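Local coordinates for protein DR2417 (Deinococcus radiodurans, PDB 4XWW) that degrades RNA from the 5' end as a metal-dependent, homodimeric exonuclease of the metallo-beta-lactamase superfamily and probably takes part in rRNA maturation and possibly mRNA decay, at residues A[82-87]-A[151-156]; A[106-111]-A[131-136]. All coordinates share one frame; numbering follows the deposited sequence.

Contact 1: residues A[82-87]-A[151-156]. With ZN (zinc ion), chain E; nucleotides of chain C.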
# COMPACT_ATOMS: atom_id res chain seq x y z
N LEU A 82 -20.85 0.82 24.85
CA LEU A 82 -19.69 0.22 24.17
C LEU A 82 -20.13 -1.05 23.44
O LEU A 82 -20.52 -2.03 24.09
CB LEU A 82 -18.57 -0.10 25.17
CG LEU A 82 -18.07 1.05 26.03
CD1 LEU A 82 -16.85 0.60 26.82
CD2 LEU A 82 -17.69 2.22 25.11
N THR A 83 -20.08 -1.04 22.11
CA THR A 83 -20.67 -2.14 21.33
C THR A 83 -19.81 -3.41 21.28
O THR A 83 -20.35 -4.50 21.22
CB THR A 83 -20.99 -1.72 19.87
OG1 THR A 83 -19.79 -1.32 19.18
CG2 THR A 83 -22.02 -0.56 19.83
N HIS A 84 -18.50 -3.25 21.30
CA HIS A 84 -17.57 -4.38 21.29
C HIS A 84 -16.14 -3.89 21.51
O HIS A 84 -15.87 -2.69 21.47
CB HIS A 84 -17.65 -5.21 19.98
CG HIS A 84 -17.23 -4.49 18.73
ND1 HIS A 84 -17.91 -3.42 18.21
CD2 HIS A 84 -16.23 -4.77 17.84
CE1 HIS A 84 -17.35 -3.04 17.06
NE2 HIS A 84 -16.33 -3.86 16.82
N GLY A 85 -15.22 -4.82 21.77
CA GLY A 85 -13.90 -4.48 22.25
C GLY A 85 -12.82 -4.31 21.17
O GLY A 85 -11.64 -4.34 21.50
N HIS A 86 -13.20 -4.15 19.90
CA HIS A 86 -12.19 -3.83 18.86
C HIS A 86 -11.57 -2.46 19.11
O HIS A 86 -12.23 -1.55 19.61
CB HIS A 86 -12.80 -3.86 17.45
CG HIS A 86 -12.83 -5.22 16.83
ND1 HIS A 86 -13.79 -5.61 15.93
CD2 HIS A 86 -12.02 -6.29 17.00
CE1 HIS A 86 -13.57 -6.86 15.56
NE2 HIS A 86 -12.49 -7.29 16.19
N GLU A 87 -10.30 -2.30 18.73
CA GLU A 87 -9.58 -1.06 18.97
C GLU A 87 -10.19 0.14 18.27
O GLU A 87 -10.05 1.24 18.76
CB GLU A 87 -8.11 -1.21 18.55
CG GLU A 87 -7.29 -2.04 19.53
CD GLU A 87 -6.96 -1.35 20.83
OE1 GLU A 87 -7.21 -0.14 20.95
OE2 GLU A 87 -6.44 -2.02 21.73
N MET A 151 -25.17 -9.40 17.63
CA MET A 151 -24.83 -9.55 16.21
C MET A 151 -23.47 -10.23 16.10
O MET A 151 -22.51 -9.83 16.74
CB MET A 151 -24.80 -8.19 15.49
CG MET A 151 -26.17 -7.45 15.56
SD MET A 151 -27.38 -8.28 14.51
CE MET A 151 -26.79 -7.76 12.92
N THR A 152 -23.39 -11.27 15.28
CA THR A 152 -22.10 -11.91 15.06
C THR A 152 -21.10 -10.95 14.41
O THR A 152 -21.47 -10.07 13.63
CB THR A 152 -22.21 -13.17 14.17
OG1 THR A 152 -23.06 -12.90 13.04
CG2 THR A 152 -22.79 -14.33 14.95
N HIS A 153 -19.84 -11.14 14.77
CA HIS A 153 -18.73 -10.29 14.33
C HIS A 153 -17.46 -11.11 14.56
O HIS A 153 -17.54 -12.29 14.90
CB HIS A 153 -18.75 -8.96 15.12
CG HIS A 153 -17.84 -7.89 14.59
ND1 HIS A 153 -17.48 -7.79 13.26
CD2 HIS A 153 -17.21 -6.88 15.23
CE1 HIS A 153 -16.67 -6.76 13.10
NE2 HIS A 153 -16.48 -6.20 14.28
N SER A 154 -16.31 -10.49 14.39
CA SER A 154 -15.02 -11.18 14.46
C SER A 154 -14.43 -11.15 15.87
O SER A 154 -13.27 -11.53 16.08
CB SER A 154 -14.05 -10.54 13.48
OG SER A 154 -14.17 -9.13 13.60
N ILE A 155 -15.22 -10.65 16.83
CA ILE A 155 -14.87 -10.69 18.26
C ILE A 155 -16.16 -11.04 19.02
O ILE A 155 -17.24 -10.67 18.59
CB ILE A 155 -14.25 -9.34 18.74
CG1 ILE A 155 -13.59 -9.48 20.12
CG2 ILE A 155 -15.32 -8.23 18.79
CD1 ILE A 155 -12.90 -8.20 20.62
N PRO A 156 -16.06 -11.80 20.13
CA PRO A 156 -17.25 -12.11 20.93
C PRO A 156 -17.84 -10.88 21.64
O PRO A 156 -17.18 -9.83 21.70
CB PRO A 156 -16.73 -13.12 21.97
CG PRO A 156 -15.51 -13.71 21.37
CD PRO A 156 -14.89 -12.61 20.54
ZN ZN E . -15.35 -4.52 15.04
P U C 4 -8.30 -5.52 17.37
OP1 U C 4 -8.66 -6.89 17.80
OP2 U C 4 -9.21 -4.39 17.68
O5' U C 4 -6.85 -5.24 17.99
C5' U C 4 -6.03 -4.17 17.50
C4' U C 4 -4.98 -4.70 16.56
O4' U C 4 -4.47 -3.59 15.77
C3' U C 4 -3.75 -5.33 17.22
O3' U C 4 -3.94 -6.73 17.44
C2' U C 4 -2.64 -4.95 16.26
O2' U C 4 -2.61 -5.70 15.07
C1' U C 4 -3.06 -3.53 15.88
N1 U C 4 -2.73 -2.53 16.91
C2 U C 4 -1.63 -1.73 16.69
O2 U C 4 -0.93 -1.82 15.70
N3 U C 4 -1.37 -0.82 17.69
C4 U C 4 -2.09 -0.63 18.85
O4 U C 4 -1.73 0.23 19.65
C5 U C 4 -3.21 -1.50 19.00
C6 U C 4 -3.49 -2.40 18.05
P U C 3 -12.20 -4.17 12.30
OP1 U C 3 -13.19 -5.23 11.96
OP2 U C 3 -12.68 -2.84 12.74
O5' U C 3 -11.22 -4.77 13.40
C5' U C 3 -10.44 -5.94 13.11
C4' U C 3 -9.04 -5.76 13.64
O4' U C 3 -8.24 -5.07 12.64
C3' U C 3 -8.93 -4.93 14.92
O3' U C 3 -8.02 -5.54 15.81
C2' U C 3 -8.41 -3.58 14.43
O2' U C 3 -7.65 -2.89 15.40
C1' U C 3 -7.54 -4.01 13.26
N1 U C 3 -7.34 -2.94 12.27
C2 U C 3 -6.04 -2.67 11.87
O2 U C 3 -5.08 -3.29 12.29
N3 U C 3 -5.92 -1.65 10.96
C4 U C 3 -6.94 -0.89 10.42
O4 U C 3 -6.67 -0.01 9.61
C5 U C 3 -8.25 -1.23 10.89
C6 U C 3 -8.40 -2.21 11.78
O HOH W 1 -16.23 -7.37 22.65
O HOH W 2 -11.24 -9.78 15.92
O HOH W 3 -15.24 -3.31 13.63

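Contact 2: residues A[106-111]-A[131-136]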
# COMPACT_ATOMS: atom_id res chain seq x y z
N TYR A 106 -21.66 1.35 29.69
CA TYR A 106 -22.29 0.03 29.53
C TYR A 106 -21.66 -0.82 28.44
O TYR A 106 -21.39 -0.34 27.34
CB TYR A 106 -23.78 0.20 29.23
CG TYR A 106 -24.53 0.83 30.38
CD1 TYR A 106 -25.08 0.04 31.39
CD2 TYR A 106 -24.67 2.21 30.47
CE1 TYR A 106 -25.76 0.63 32.46
CE2 TYR A 106 -25.34 2.79 31.54
CZ TYR A 106 -25.88 2.00 32.53
OH TYR A 106 -26.56 2.58 33.58
N GLY A 107 -21.44 -2.10 28.73
CA GLY A 107 -20.97 -2.99 27.68
C GLY A 107 -21.00 -4.45 28.09
O GLY A 107 -21.20 -4.77 29.25
N LEU A 108 -20.77 -5.35 27.13
CA LEU A 108 -20.77 -6.79 27.44
C LEU A 108 -19.44 -7.23 28.08
O LEU A 108 -18.46 -6.48 28.05
CB LEU A 108 -21.10 -7.58 26.18
CG LEU A 108 -22.62 -7.61 25.97
CD1 LEU A 108 -23.05 -6.53 25.00
CD2 LEU A 108 -23.11 -8.99 25.53
N PRO A 109 -19.40 -8.43 28.70
CA PRO A 109 -18.24 -8.75 29.56
C PRO A 109 -16.85 -8.70 28.89
O PRO A 109 -15.94 -8.17 29.52
CB PRO A 109 -18.55 -10.17 30.03
CG PRO A 109 -20.01 -10.26 29.99
CD PRO A 109 -20.43 -9.47 28.80
N LEU A 110 -16.67 -9.24 27.68
CA LEU A 110 -15.34 -9.19 27.08
C LEU A 110 -14.97 -7.74 26.78
O LEU A 110 -13.83 -7.31 26.98
CB LEU A 110 -15.26 -10.03 25.79
CG LEU A 110 -13.92 -9.99 25.05
CD1 LEU A 110 -12.77 -10.49 25.96
CD2 LEU A 110 -14.02 -10.81 23.77
N THR A 111 -15.95 -6.97 26.32
CA THR A 111 -15.74 -5.55 26.04
C THR A 111 -15.22 -4.84 27.29
O THR A 111 -14.19 -4.17 27.26
CB THR A 111 -17.04 -4.87 25.56
OG1 THR A 111 -17.54 -5.59 24.43
CG2 THR A 111 -16.77 -3.43 25.15
N GLU A 131 -21.77 -3.87 33.46
CA GLU A 131 -21.98 -5.00 32.58
C GLU A 131 -23.44 -5.16 32.15
O GLU A 131 -24.36 -5.06 32.97
CB GLU A 131 -21.50 -6.28 33.26
CG GLU A 131 -21.55 -7.50 32.38
CD GLU A 131 -21.05 -8.74 33.09
OE1 GLU A 131 -19.88 -8.74 33.53
OE2 GLU A 131 -21.82 -9.71 33.21
N VAL A 132 -23.63 -5.42 30.86
CA VAL A 132 -24.93 -5.81 30.35
C VAL A 132 -24.83 -7.14 29.64
O VAL A 132 -23.74 -7.68 29.44
CB VAL A 132 -25.53 -4.76 29.38
CG1 VAL A 132 -25.84 -3.46 30.11
CG2 VAL A 132 -24.61 -4.52 28.17
N THR A 133 -25.97 -7.68 29.23
CA THR A 133 -25.94 -8.79 28.29
C THR A 133 -27.07 -8.60 27.29
O THR A 133 -27.84 -7.67 27.41
CB THR A 133 -26.06 -10.14 28.99
OG1 THR A 133 -25.79 -11.18 28.04
CG2 THR A 133 -27.45 -10.32 29.56
N TYR A 134 -27.13 -9.47 26.29
CA TYR A 134 -28.14 -9.31 25.24
C TYR A 134 -29.53 -9.29 25.85
O TYR A 134 -29.86 -10.13 26.70
CB TYR A 134 -28.02 -10.43 24.22
CG TYR A 134 -26.64 -10.54 23.65
CD1 TYR A 134 -26.05 -9.47 22.98
CD2 TYR A 134 -25.91 -11.70 23.79
CE1 TYR A 134 -24.78 -9.57 22.45
CE2 TYR A 134 -24.63 -11.80 23.28
CZ TYR A 134 -24.08 -10.73 22.60
OH TYR A 134 -22.82 -10.83 22.10
N GLY A 135 -30.33 -8.33 25.41
CA GLY A 135 -31.70 -8.19 25.86
C GLY A 135 -31.89 -7.16 26.95
O GLY A 135 -33.01 -6.72 27.21
N ASP A 136 -30.80 -6.79 27.61
CA ASP A 136 -30.86 -5.77 28.65
C ASP A 136 -31.29 -4.45 28.05
O ASP A 136 -30.90 -4.11 26.94
CB ASP A 136 -29.51 -5.61 29.35
CG ASP A 136 -29.26 -6.68 30.39
OD1 ASP A 136 -30.22 -7.39 30.75
OD2 ASP A 136 -28.12 -6.80 30.87

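Contact 1: residues A[82-87]-A[151-156]
H86 ND1 and H153 NE2 share a zinc ion with H84 NE2, the metal lying 2.1 Å from H86 ND1. Water 3 is the fourth ligand, at 1.9 Å from the ion, and it also donates to OP2 of U3 of the RNA. H86 ND1 and H153 NE2 are 3.2 Å apart because both face the metal, not because they bond to each other. The H86 and H153 side chains meet tip to tip beside the ion, as adjacent ligands; H153 and H84 cross at about a right angle, the edge of H153 turned to the face of H84 with planes at 79°. Remote nitrogens fix the ring rotations: H84 ND1 donates to T83 OG1 with the oxygen close to the ring plane, and H153 ND1 bonds to the carbonyl of G380.

H84 and H86 begin the HxHxDH signature of the metallo-beta-lactamase fold, whose D88 and H89 bind a second zinc with H403; H153 comes from the loop after strand 144-150.

The H86 ring is sandwiched. I155 CG2, set between its own backbone N and carbonyl carbon, lies over one face, 4.0 Å from the H86 ring centroid and 12° off its normal, a CH-pi contact, while O5' of U3 covers the opposite face. I155 CD1 reaches G85 C at 3.9 Å. At the edge of the H86 ring, S154 OG approaches CE1 of H86 at 3.1 Å, and H86 NE2 donates to water 2, which in turn donates to S154 O. Water 1 makes a similar bridge from G85 N to P156 O. Just past H86, at the start of helix 87-90, the backbone N of E87 donates to OP2 of U4 at 2.6 Å and 172°, a short, nearly straight bond to the RNA phosphate.

Contact 2: residues A[106-111]-A[131-136]
V132 N donates to G107 O at 3.0 Å, with an N-H...O angle of 165°. E131 CA approaches the same oxygen, 3.4 Å from G107 O, in a CA-H...O contact. Together they mark the parallel bridge of G107 with E131, where strands 104-107 and 128-131 run side by side before their chains part. A further polar bond acts within residues 131-136: T133 N donates to D136 OD2, meeting the carboxylate from above its plane, across a type II turn from T133 to D136 that D136 N closes on T133 O.

Apolar packing surrounds V132, whose two methyls serve different partners. CG1 touches Y106 CD1 at 3.8 Å, the two side chains crossing at about a right angle. CG2, held between the backbone N and the carbonyl carbon, rests against the G107 carbonyl group and lies 4.1 Å from L108 CD1. The other methyl of L108 makes a CH-pi contact: CD2 is 3.7 Å from the centroid of the Y134 ring, 19° off its normal, displaced toward the rim so that CZ of Y134 is its nearest atom.

Beside the solvent, E131 packs against P109. Its chain is extended, CG anti to the backbone N (chi1 -175°), and the carboxylate sits against the CG corner of the P109 ring, E131 CD 3.6 Å from P109 CG, the two side chains crossing at about a right angle.

Strand 128-131 is the outermost strand at this end of the eight-stranded sheet. Strand 104-107, helix 109-122 and the adjacent parallel strand 128-131 form a beta-alpha-beta crossover unit; the contact lies where the helix, N-capped by L108, leaves the first strand, beside the end of the second. Y106, V132 and Y134 pack on strand 144-150 of the second sheet, where F148 meets both Y106 and V132 and C150 meets Y134.

How the contacts relate
The two contacts have centres about 11 Å apart within the metallo-beta-lactamase domain. Along the chain the order is 82-87, 106-111, 131-136, 151-156, placing both segments of contact 2 between those of contact 1. Strands 77-82, 104-107 and 128-131 are consecutive parallel neighbours in the eight-stranded sheet, and a probable backbone hydrogen bond from L82 N to Y106 O, 2.8 Å, joins the contacts. Beyond it, T111 of helix 109-122 packs on L82, H84 and G85. Contact 2 thus lies at the end of the sheet beside the loops that carry the zinc ligands, while contact 1 reaches the metal and the RNA.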